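Oxygen-independent coproporphyrinogen III oxidase (Escherichia coli, PDB 1OLT) catalyses the oxygen-independent oxidative decarboxylation of two propionate groups of coproporphyrinogen III to vinyl groups in haem biosynthesis, as a radical SAM enzyme with a [4Fe-4S] cluster. Local coordinates at residues D147-L153 / R184-F190; K64-F68 / L181-E185; M169-F174 / I191-L195. All blocks are in the same frame, centred on the assembly; numbering follows the deposited sequence. Where two conformers were deposited one is given.

Contact 1 (D147-L153 / R184-F190); sequences DPREIEL and REQDEEF. With SAM (S-adenosylmethionine), chain C; SF4 (iron/sulfur cluster), chain B.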
# COMPACT_ATOMS: atom_id res chain seq x y z
N ASP A 147 -10.17 -2.76 -11.27
CA ASP A 147 -11.56 -2.38 -10.96
C ASP A 147 -12.48 -3.39 -11.69
O ASP A 147 -12.41 -3.54 -12.91
CB ASP A 147 -11.77 -0.98 -11.51
CG ASP A 147 -13.20 -0.47 -11.39
OD1 ASP A 147 -13.99 -0.96 -10.56
OD2 ASP A 147 -13.58 0.50 -12.11
N PRO A 148 -13.37 -4.09 -10.97
CA PRO A 148 -14.18 -5.14 -11.62
C PRO A 148 -15.48 -4.56 -12.29
O PRO A 148 -16.64 -5.06 -12.03
CB PRO A 148 -14.55 -6.01 -10.46
CG PRO A 148 -14.76 -4.94 -9.31
CD PRO A 148 -13.61 -4.00 -9.54
N ARG A 149 -15.31 -3.49 -13.04
CA ARG A 149 -16.37 -2.82 -13.80
C ARG A 149 -15.77 -2.45 -15.15
O ARG A 149 -14.58 -2.24 -15.25
CB ARG A 149 -16.82 -1.56 -13.12
CG ARG A 149 -17.57 -1.79 -11.87
CD ARG A 149 -17.88 -0.49 -11.13
NE ARG A 149 -16.66 0.13 -10.59
CZ ARG A 149 -16.54 1.38 -10.21
NH1 ARG A 149 -17.59 2.20 -10.24
NH2 ARG A 149 -15.37 1.82 -9.73
N GLU A 150 -16.61 -2.45 -16.17
CA GLU A 150 -16.19 -2.06 -17.55
C GLU A 150 -14.90 -2.78 -17.99
O GLU A 150 -13.90 -2.20 -18.48
CB GLU A 150 -16.12 -0.54 -17.62
CG GLU A 150 -17.47 0.10 -17.32
CD GLU A 150 -17.46 1.64 -17.47
OE1 GLU A 150 -16.77 2.12 -18.36
OE2 GLU A 150 -18.08 2.38 -16.63
N ILE A 151 -14.90 -4.07 -17.77
CA ILE A 151 -13.74 -4.87 -18.13
C ILE A 151 -14.27 -6.23 -18.57
O ILE A 151 -15.22 -6.71 -18.03
CB ILE A 151 -12.72 -4.97 -16.93
CG1 ILE A 151 -11.40 -5.54 -17.36
CG2 ILE A 151 -13.23 -5.76 -15.74
CD1 ILE A 151 -10.40 -5.59 -16.23
N GLU A 152 -13.60 -6.85 -19.53
CA GLU A 152 -13.99 -8.18 -19.99
C GLU A 152 -13.07 -9.21 -19.29
O GLU A 152 -11.91 -8.91 -18.96
CB GLU A 152 -13.86 -8.28 -21.51
CG GLU A 152 -14.93 -7.50 -22.27
CD GLU A 152 -16.29 -7.68 -21.66
OE1 GLU A 152 -16.79 -8.82 -21.66
OE2 GLU A 152 -16.85 -6.67 -21.12
N LEU A 153 -13.58 -10.39 -19.05
CA LEU A 153 -12.79 -11.45 -18.43
C LEU A 153 -11.48 -11.74 -19.18
O LEU A 153 -10.47 -12.04 -18.56
CB LEU A 153 -13.58 -12.76 -18.37
CG LEU A 153 -14.74 -12.88 -17.37
CD1 LEU A 153 -15.40 -14.29 -17.55
CD2 LEU A 153 -14.31 -12.74 -16.03
N ARG A 184 -20.69 3.33 -6.64
CA ARG A 184 -19.90 2.20 -7.02
C ARG A 184 -20.77 0.94 -7.23
O ARG A 184 -20.48 -0.15 -6.75
CB ARG A 184 -18.76 1.88 -6.05
CG ARG A 184 -17.63 1.03 -6.79
CD ARG A 184 -16.77 0.49 -5.87
NE ARG A 184 -15.86 -0.46 -6.43
CZ ARG A 184 -14.58 -0.25 -6.72
NH1 ARG A 184 -14.02 0.95 -6.63
NH2 ARG A 184 -13.86 -1.30 -7.12
N GLU A 185 -21.85 1.13 -7.97
CA GLU A 185 -22.69 0.04 -8.39
C GLU A 185 -21.80 -0.94 -9.19
O GLU A 185 -21.10 -0.55 -10.09
CB GLU A 185 -23.81 0.53 -9.29
CG GLU A 185 -24.62 -0.58 -9.92
CD GLU A 185 -25.45 -1.30 -8.91
OE1 GLU A 185 -25.87 -0.61 -7.94
OE2 GLU A 185 -25.69 -2.56 -9.11
N GLN A 186 -21.89 -2.20 -8.84
CA GLN A 186 -21.12 -3.26 -9.47
C GLN A 186 -21.88 -4.58 -9.40
O GLN A 186 -22.82 -4.83 -8.54
CB GLN A 186 -19.66 -3.32 -8.85
CG GLN A 186 -19.64 -3.49 -7.54
CD GLN A 186 -18.30 -3.17 -6.82
OE1 GLN A 186 -17.27 -2.80 -7.40
NE2 GLN A 186 -18.34 -3.42 -5.52
N ASP A 187 -21.57 -5.42 -10.37
CA ASP A 187 -22.34 -6.65 -10.54
C ASP A 187 -21.65 -7.76 -9.74
O ASP A 187 -20.57 -8.13 -10.06
CB ASP A 187 -22.40 -6.98 -12.03
CG ASP A 187 -23.27 -8.15 -12.32
OD1 ASP A 187 -23.13 -9.25 -11.70
OD2 ASP A 187 -24.13 -8.07 -13.17
N GLU A 188 -22.32 -8.28 -8.70
CA GLU A 188 -21.74 -9.26 -7.79
C GLU A 188 -21.38 -10.55 -8.56
O GLU A 188 -20.32 -11.15 -8.32
CB GLU A 188 -22.73 -9.61 -6.70
CG GLU A 188 -22.22 -10.63 -5.70
CD GLU A 188 -23.23 -10.89 -4.57
OE1 GLU A 188 -23.64 -9.95 -3.88
OE2 GLU A 188 -23.65 -11.99 -4.44
N GLU A 189 -22.22 -10.96 -9.48
CA GLU A 189 -21.93 -12.17 -10.27
C GLU A 189 -20.71 -12.00 -11.09
O GLU A 189 -19.90 -12.93 -11.23
CB GLU A 189 -23.11 -12.59 -11.15
CG GLU A 189 -24.28 -13.07 -10.35
CD GLU A 189 -24.03 -14.42 -9.70
OE1 GLU A 189 -23.26 -15.24 -10.28
OE2 GLU A 189 -24.60 -14.65 -8.59
N PHE A 190 -20.51 -10.81 -11.61
CA PHE A 190 -19.32 -10.56 -12.39
C PHE A 190 -18.05 -10.52 -11.51
O PHE A 190 -16.97 -10.96 -11.94
CB PHE A 190 -19.45 -9.28 -13.20
CG PHE A 190 -18.29 -9.06 -14.12
CD1 PHE A 190 -18.16 -9.82 -15.27
CD2 PHE A 190 -17.32 -8.15 -13.81
CE1 PHE A 190 -17.08 -9.63 -16.11
CE2 PHE A 190 -16.24 -7.99 -14.64
CZ PHE A 190 -16.14 -8.75 -15.80
N SAM C . -9.11 1.57 -8.98
CA SAM C . -9.32 0.18 -8.58
C SAM C . -10.63 -0.06 -7.82
O SAM C . -11.22 0.93 -7.28
OXT SAM C . -11.04 -1.20 -7.87
CB SAM C . -8.14 -0.18 -7.66
CG SAM C . -8.18 0.09 -6.18
SD SAM C . -8.06 1.79 -5.69
CE SAM C . -6.57 2.41 -6.50
C5' SAM C . -7.19 1.64 -4.04
C4' SAM C . -8.03 1.35 -2.75
O4' SAM C . -8.05 2.43 -1.82
C3' SAM C . -9.50 1.14 -3.02
O3' SAM C . -9.80 -0.13 -3.62
C2' SAM C . -10.16 1.41 -1.66
O2' SAM C . -10.33 0.19 -0.93
C1' SAM C . -9.14 2.26 -0.94
N9 SAM C . -9.62 3.58 -0.59
C8 SAM C . -9.78 4.61 -1.47
N7 SAM C . -10.21 5.68 -0.81
C5 SAM C . -10.31 5.34 0.51
C6 SAM C . -10.70 6.05 1.66
N6 SAM C . -11.06 7.33 1.63
N1 SAM C . -10.68 5.39 2.86
C2 SAM C . -10.30 4.05 2.92
N3 SAM C . -9.92 3.36 1.82
C4 SAM C . -9.94 4.00 0.64
FE1 SF4 B . -10.87 5.06 -9.12
FE2 SF4 B . -10.76 5.36 -6.48
FE3 SF4 B . -10.66 3.07 -7.63
FE4 SF4 B . -12.68 4.33 -7.59
S1 SF4 B . -11.72 3.50 -5.68
S2 SF4 B . -12.08 3.21 -9.42
S3 SF4 B . -12.12 6.32 -7.95
S4 SF4 B . -9.20 4.67 -7.73
O HOH W 1 -19.44 -5.06 -12.22
O HOH W 2 -20.49 1.92 -10.91
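R149 and R184 stack across this contact beside the cofactors, their guanidinium planes 30° apart and their centres separated by 4.3 Å. The R149 chain bends at chi3, bringing its guanidinium under CG of R184, which sits over its middle; NH2 of R149 lies toward the rim of the other group. The SAM carboxylate and D147 probably offset the like charges. The carboxylate takes two nearly straight bonds from R184, NH1 to O and NH2 to OXT at 169° and 173°. D147 OD1 is gripped side-on by R149, with NE at 2.9 Å on its syn lone pair; it also lies 3.5 Å from R184 NH2, well out of that guanidinium plane, a purely electrostatic pairing.

In the next shell, Q186 OE1 accepts from R184 NE (2.9 Å) and restrains the arginine's rotation, while Q186 NE2 is held by the V171 carbonyl. One water joins R149 NH1 to E185 O, another P148 O to D187 N. Farther out, F190, in the first turn of a helix N-capped by D187, packs CE2 against I151 CG2 at 3.9 Å. SAM chelates a cluster iron through N and O, and this pair of loops holds its carboxylate, as part of the radical SAM active site.

Contact 2 (K64-F68 / L181-E185); sequences KLCYF and LVNRE. With SAM (S-adenosylmethionine), chain C; SF4 (iron/sulfur cluster), chain B.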
# COMPACT_ATOMS: atom_id res chain seq x y z
N LYS A 64 -15.09 6.23 -13.59
CA LYS A 64 -16.24 6.75 -12.86
C LYS A 64 -15.85 7.22 -11.42
O LYS A 64 -14.92 6.67 -10.83
CB LYS A 64 -17.30 5.63 -12.81
CG LYS A 64 -18.68 6.15 -12.42
CD LYS A 64 -19.78 5.05 -12.31
CE LYS A 64 -20.06 4.28 -13.67
NZ LYS A 64 -21.16 3.22 -13.43
N LEU A 65 -16.54 8.19 -10.89
CA LEU A 65 -16.13 8.83 -9.62
C LEU A 65 -16.72 8.09 -8.40
O LEU A 65 -17.86 8.22 -8.12
CB LEU A 65 -16.56 10.28 -9.58
CG LEU A 65 -16.28 11.10 -8.33
CD1 LEU A 65 -14.76 11.17 -8.12
CD2 LEU A 65 -16.86 12.42 -8.50
N CYS A 66 -15.89 7.29 -7.71
CA CYS A 66 -16.29 6.71 -6.46
C CYS A 66 -16.27 7.85 -5.43
O CYS A 66 -15.22 8.47 -5.24
CB CYS A 66 -15.30 5.63 -6.03
SG CYS A 66 -15.13 4.23 -7.21
N TYR A 67 -17.38 8.06 -4.73
CA TYR A 67 -17.49 9.19 -3.81
C TYR A 67 -16.63 9.08 -2.54
O TYR A 67 -16.31 10.13 -1.98
CB TYR A 67 -18.92 9.43 -3.39
CG TYR A 67 -19.91 9.76 -4.53
CD1 TYR A 67 -19.47 10.21 -5.76
CD2 TYR A 67 -21.28 9.55 -4.34
CE1 TYR A 67 -20.40 10.47 -6.82
CE2 TYR A 67 -22.23 9.84 -5.37
CZ TYR A 67 -21.77 10.29 -6.61
OH TYR A 67 -22.66 10.56 -7.65
N PHE A 68 -16.24 7.87 -2.12
CA PHE A 68 -15.37 7.67 -0.94
C PHE A 68 -13.90 7.90 -1.25
O PHE A 68 -13.08 8.02 -0.35
CB PHE A 68 -15.54 6.24 -0.38
CG PHE A 68 -15.17 5.17 -1.37
CD1 PHE A 68 -13.84 4.90 -1.65
CD2 PHE A 68 -16.12 4.50 -2.06
CE1 PHE A 68 -13.49 3.96 -2.62
CE2 PHE A 68 -15.77 3.56 -3.04
CZ PHE A 68 -14.44 3.31 -3.32
N LEU A 181 -24.98 4.77 -2.66
CA LEU A 181 -24.55 5.99 -1.94
C LEU A 181 -23.13 6.47 -2.24
O LEU A 181 -22.82 7.64 -2.06
CB LEU A 181 -24.74 5.84 -0.44
CG LEU A 181 -26.18 5.69 -0.05
CD1 LEU A 181 -26.21 5.24 1.39
CD2 LEU A 181 -27.06 6.98 -0.21
N VAL A 182 -22.26 5.59 -2.72
CA VAL A 182 -20.91 5.97 -3.05
C VAL A 182 -20.62 5.87 -4.53
O VAL A 182 -19.46 6.03 -4.94
CB VAL A 182 -19.84 5.18 -2.24
CG1 VAL A 182 -20.06 5.33 -0.76
CG2 VAL A 182 -19.80 3.67 -2.61
N ASN A 183 -21.66 5.68 -5.36
CA ASN A 183 -21.49 5.61 -6.80
C ASN A 183 -20.57 4.53 -7.25
O ASN A 183 -19.74 4.75 -8.15
CB ASN A 183 -21.04 6.99 -7.38
CG ASN A 183 -21.24 7.09 -8.86
OD1 ASN A 183 -22.16 6.41 -9.45
ND2 ASN A 183 -20.39 7.95 -9.54
N ARG A 184 -20.69 3.33 -6.64
CA ARG A 184 -19.90 2.20 -7.02
C ARG A 184 -20.77 0.94 -7.23
O ARG A 184 -20.48 -0.15 -6.75
CB ARG A 184 -18.76 1.88 -6.05
CG ARG A 184 -17.63 1.03 -6.79
CD ARG A 184 -16.77 0.49 -5.87
NE ARG A 184 -15.86 -0.46 -6.43
CZ ARG A 184 -14.58 -0.25 -6.72
NH1 ARG A 184 -14.02 0.95 -6.63
NH2 ARG A 184 -13.86 -1.30 -7.12
N GLU A 185 -21.85 1.13 -7.97
CA GLU A 185 -22.69 0.04 -8.39
C GLU A 185 -21.80 -0.94 -9.19
O GLU A 185 -21.10 -0.55 -10.09
CB GLU A 185 -23.81 0.53 -9.29
CG GLU A 185 -24.62 -0.58 -9.92
CD GLU A 185 -25.45 -1.30 -8.91
OE1 GLU A 185 -25.87 -0.61 -7.94
OE2 GLU A 185 -25.69 -2.56 -9.11
N SAM C . -9.11 1.57 -8.98
CA SAM C . -9.32 0.18 -8.58
C SAM C . -10.63 -0.06 -7.82
O SAM C . -11.22 0.93 -7.28
OXT SAM C . -11.04 -1.20 -7.87
CB SAM C . -8.14 -0.18 -7.66
CG SAM C . -8.18 0.09 -6.18
SD SAM C . -8.06 1.79 -5.69
CE SAM C . -6.57 2.41 -6.50
C5' SAM C . -7.19 1.64 -4.04
C4' SAM C . -8.03 1.35 -2.75
O4' SAM C . -8.05 2.43 -1.82
C3' SAM C . -9.50 1.14 -3.02
O3' SAM C . -9.80 -0.13 -3.62
C2' SAM C . -10.16 1.41 -1.66
O2' SAM C . -10.33 0.19 -0.93
C1' SAM C . -9.14 2.26 -0.94
N9 SAM C . -9.62 3.58 -0.59
C8 SAM C . -9.78 4.61 -1.47
N7 SAM C . -10.21 5.68 -0.81
C5 SAM C . -10.31 5.34 0.51
C6 SAM C . -10.70 6.05 1.66
N6 SAM C . -11.06 7.33 1.63
N1 SAM C . -10.68 5.39 2.86
C2 SAM C . -10.30 4.05 2.92
N3 SAM C . -9.92 3.36 1.82
C4 SAM C . -9.94 4.00 0.64
FE1 SF4 B . -10.87 5.06 -9.12
FE2 SF4 B . -10.76 5.36 -6.48
FE3 SF4 B . -10.66 3.07 -7.63
FE4 SF4 B . -12.68 4.33 -7.59
S1 SF4 B . -11.72 3.50 -5.68
S2 SF4 B . -12.08 3.21 -9.42
S3 SF4 B . -12.12 6.32 -7.95
S4 SF4 B . -9.20 4.67 -7.73
O HOH W 2 -20.49 1.92 -10.91
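Y67 lays one ring face over N183, whose CB stands 3.5 Å from the ring centroid and only 15° off its normal, a CH-pi contact. The N183 amide is inclined to the ring, and with CG anti to the backbone N it brings ND2 within 2.9 Å of L65 O, a hydrogen bond bent to 142°. Positive phi at N183 belongs to the Schellman motif that ends helix 176-182. Next to this contact the backbone N of Y67 donates to V182 O (172°). An alanine in place of Y67 would probably keep this backbone bond but leave N183 CB without its aromatic cover and open a gap beside the helix end.

F68 presents its edge to V182 CB, 3.8 Å from CD2. Its CE1 lies 3.6 Å from cluster sulfur S1. C66 CB lies over one face of this ring, offset toward the rim, and C66 SG binds an iron, FE4, at 2.5 Å. The loop is the CX3CX2C motif of radical SAM enzymes, whose C62, C66 and C69 bind the cluster. R184 NH1 lies 3.5 Å from C66 SG. A positive group so near would be expected to stabilise the negative charge of thiolate and cluster, so the contact probably links loop anchoring to cluster electrostatics.

Contact 3 (M169-F174 / I191-L195); sequences MGVQDF and IFALL. With SAM (S-adenosylmethionine), chain C.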
# COMPACT_ATOMS: atom_id res chain seq x y z
N MET A 169 -8.08 -6.50 -6.37
CA MET A 169 -9.33 -6.07 -6.92
C MET A 169 -10.10 -5.31 -5.87
O MET A 169 -10.32 -5.80 -4.77
CB MET A 169 -10.10 -7.30 -7.40
CG MET A 169 -11.51 -7.07 -7.90
SD MET A 169 -12.37 -8.64 -8.36
CE MET A 169 -11.08 -9.35 -9.41
N GLY A 170 -10.54 -4.12 -6.23
CA GLY A 170 -11.39 -3.35 -5.35
C GLY A 170 -12.80 -3.91 -5.32
O GLY A 170 -13.40 -4.12 -6.36
N VAL A 171 -13.35 -4.10 -4.14
CA VAL A 171 -14.77 -4.46 -3.98
C VAL A 171 -15.53 -3.41 -3.13
O VAL A 171 -16.61 -2.94 -3.51
CB VAL A 171 -14.89 -5.90 -3.39
CG1 VAL A 171 -16.30 -6.23 -2.94
CG2 VAL A 171 -14.37 -6.96 -4.43
N GLN A 172 -14.91 -3.01 -2.03
CA GLN A 172 -15.40 -2.03 -1.10
C GLN A 172 -16.54 -2.54 -0.24
O GLN A 172 -16.38 -2.63 1.00
CB GLN A 172 -15.72 -0.66 -1.76
CG GLN A 172 -14.86 -0.34 -2.98
CD GLN A 172 -13.37 -0.42 -2.79
OE1 GLN A 172 -12.64 -0.20 -3.74
NE2 GLN A 172 -12.92 -0.69 -1.61
N ASP A 173 -17.65 -2.89 -0.85
CA ASP A 173 -18.77 -3.54 -0.18
C ASP A 173 -19.65 -4.17 -1.27
O ASP A 173 -19.73 -3.60 -2.39
CB ASP A 173 -19.55 -2.49 0.60
CG ASP A 173 -20.47 -3.08 1.69
OD1 ASP A 173 -20.81 -4.28 1.63
OD2 ASP A 173 -20.92 -2.38 2.64
N PHE A 174 -20.27 -5.31 -0.95
CA PHE A 174 -21.31 -5.92 -1.77
C PHE A 174 -22.72 -5.37 -1.54
O PHE A 174 -23.63 -5.56 -2.37
CB PHE A 174 -21.40 -7.45 -1.50
CG PHE A 174 -20.33 -8.23 -2.16
CD1 PHE A 174 -20.14 -8.12 -3.52
CD2 PHE A 174 -19.48 -9.06 -1.43
CE1 PHE A 174 -19.12 -8.87 -4.19
CE2 PHE A 174 -18.42 -9.81 -2.09
CZ PHE A 174 -18.26 -9.71 -3.47
N ILE A 191 -18.15 -9.96 -10.31
CA ILE A 191 -17.02 -10.02 -9.40
C ILE A 191 -16.58 -11.45 -9.13
O ILE A 191 -15.37 -11.75 -9.17
CB ILE A 191 -17.27 -9.23 -8.13
CG1 ILE A 191 -17.29 -7.74 -8.46
CG2 ILE A 191 -16.21 -9.48 -7.09
CD1 ILE A 191 -17.87 -6.87 -7.33
N PHE A 192 -17.53 -12.32 -8.85
CA PHE A 192 -17.24 -13.75 -8.64
C PHE A 192 -16.64 -14.37 -9.90
O PHE A 192 -15.66 -15.13 -9.83
CB PHE A 192 -18.50 -14.52 -8.26
CG PHE A 192 -18.75 -14.53 -6.79
CD1 PHE A 192 -19.17 -13.36 -6.15
CD2 PHE A 192 -18.59 -15.69 -6.04
CE1 PHE A 192 -19.39 -13.30 -4.78
CE2 PHE A 192 -18.80 -15.66 -4.67
CZ PHE A 192 -19.19 -14.45 -4.02
N ALA A 193 -17.22 -14.05 -11.07
CA ALA A 193 -16.67 -14.60 -12.31
C ALA A 193 -15.22 -14.17 -12.54
O ALA A 193 -14.37 -14.94 -12.94
CB ALA A 193 -17.54 -14.18 -13.53
N LEU A 194 -14.95 -12.92 -12.29
CA LEU A 194 -13.65 -12.37 -12.53
C LEU A 194 -12.61 -12.99 -11.62
O LEU A 194 -11.56 -13.43 -12.09
CB LEU A 194 -13.70 -10.87 -12.31
CG LEU A 194 -12.58 -10.00 -12.84
CD1 LEU A 194 -12.47 -10.05 -14.33
CD2 LEU A 194 -12.82 -8.53 -12.37
N LEU A 195 -12.91 -13.07 -10.32
CA LEU A 195 -11.92 -13.64 -9.38
C LEU A 195 -11.72 -15.12 -9.59
O LEU A 195 -10.58 -15.61 -9.55
CB LEU A 195 -12.29 -13.26 -7.93
CG LEU A 195 -11.27 -13.65 -6.87
CD1 LEU A 195 -11.29 -12.59 -5.72
CD2 LEU A 195 -11.54 -15.10 -6.27
N SAM C . -9.11 1.57 -8.98
CA SAM C . -9.32 0.18 -8.58
C SAM C . -10.63 -0.06 -7.82
O SAM C . -11.22 0.93 -7.28
OXT SAM C . -11.04 -1.20 -7.87
CB SAM C . -8.14 -0.18 -7.66
CG SAM C . -8.18 0.09 -6.18
SD SAM C . -8.06 1.79 -5.69
CE SAM C . -6.57 2.41 -6.50
C5' SAM C . -7.19 1.64 -4.04
C4' SAM C . -8.03 1.35 -2.75
O4' SAM C . -8.05 2.43 -1.82
C3' SAM C . -9.50 1.14 -3.02
O3' SAM C . -9.80 -0.13 -3.62
C2' SAM C . -10.16 1.41 -1.66
O2' SAM C . -10.33 0.19 -0.93
C1' SAM C . -9.14 2.26 -0.94
N9 SAM C . -9.62 3.58 -0.59
C8 SAM C . -9.78 4.61 -1.47
N7 SAM C . -10.21 5.68 -0.81
C5 SAM C . -10.31 5.34 0.51
C6 SAM C . -10.70 6.05 1.66
N6 SAM C . -11.06 7.33 1.63
N1 SAM C . -10.68 5.39 2.86
C2 SAM C . -10.30 4.05 2.92
N3 SAM C . -9.92 3.36 1.82
C4 SAM C . -9.94 4.00 0.64
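M169 reaches from its strand toward the helix with CG anti to the backbone N (chi1 174°) and the chain extended from CA to SD; it then bends at chi3 (-50°), turning CE onto L194. The methyl CE meets L194 CD2 at 3.5 Å, and the sulfur SD borders both that carbon and I191 CG2, 4.1 Å from the latter. That same I191 branch touches V171 CG2, also at 4.1 Å, and thus serves two residues of the strand.

I191 CG2 also borders the F174 ring, but the closer approach is made by the other branch. Its CG1 is anti to the carbonyl carbon and the chain extends from there, placing CD1 3.9 Å from F174 CE1. F174 CZ meets F192 CE1 at 4.0 Å, the two side chains crossing at about a right angle, while V171 CG1 stands over the centre of one F174 ring face. Strand 169-172 and helix 191-195 run nearly antiparallel, at 154°, with axes 11.0 Å apart, as expected for a helix packed on the outside of a barrel sheet.

On the cofactor side of the strand, Q172 NE2 donates to SAM O2' at 2.8 Å. No hydrogen bond joins 169-174 to 191-195: their cohesion is apolar, while Q172 turns its amide to the SAM ribose.

All three contacts lie in the radical SAM core, on one side of the chain's centre, and touch the same SAM. Contacts 1 and 3 are closest, with centres about 7 Å apart, and both use helix 188-200; contact 2 lies about 13 Å from contact 1 and 15 Å from contact 3. Along the chain the order is 64-68, 147-153, 169-174, 181-185/184-190 and 191-195: contacts 1 and 2 share R184 and E185, while contact 3 alternates with each. Strand 166-172 runs parallel between strands 140-146 and 207-212 of the core sheet. Helix 188-200 covers it on the side away from the cofactor, and the segment just before that helix carries R184 to SAM.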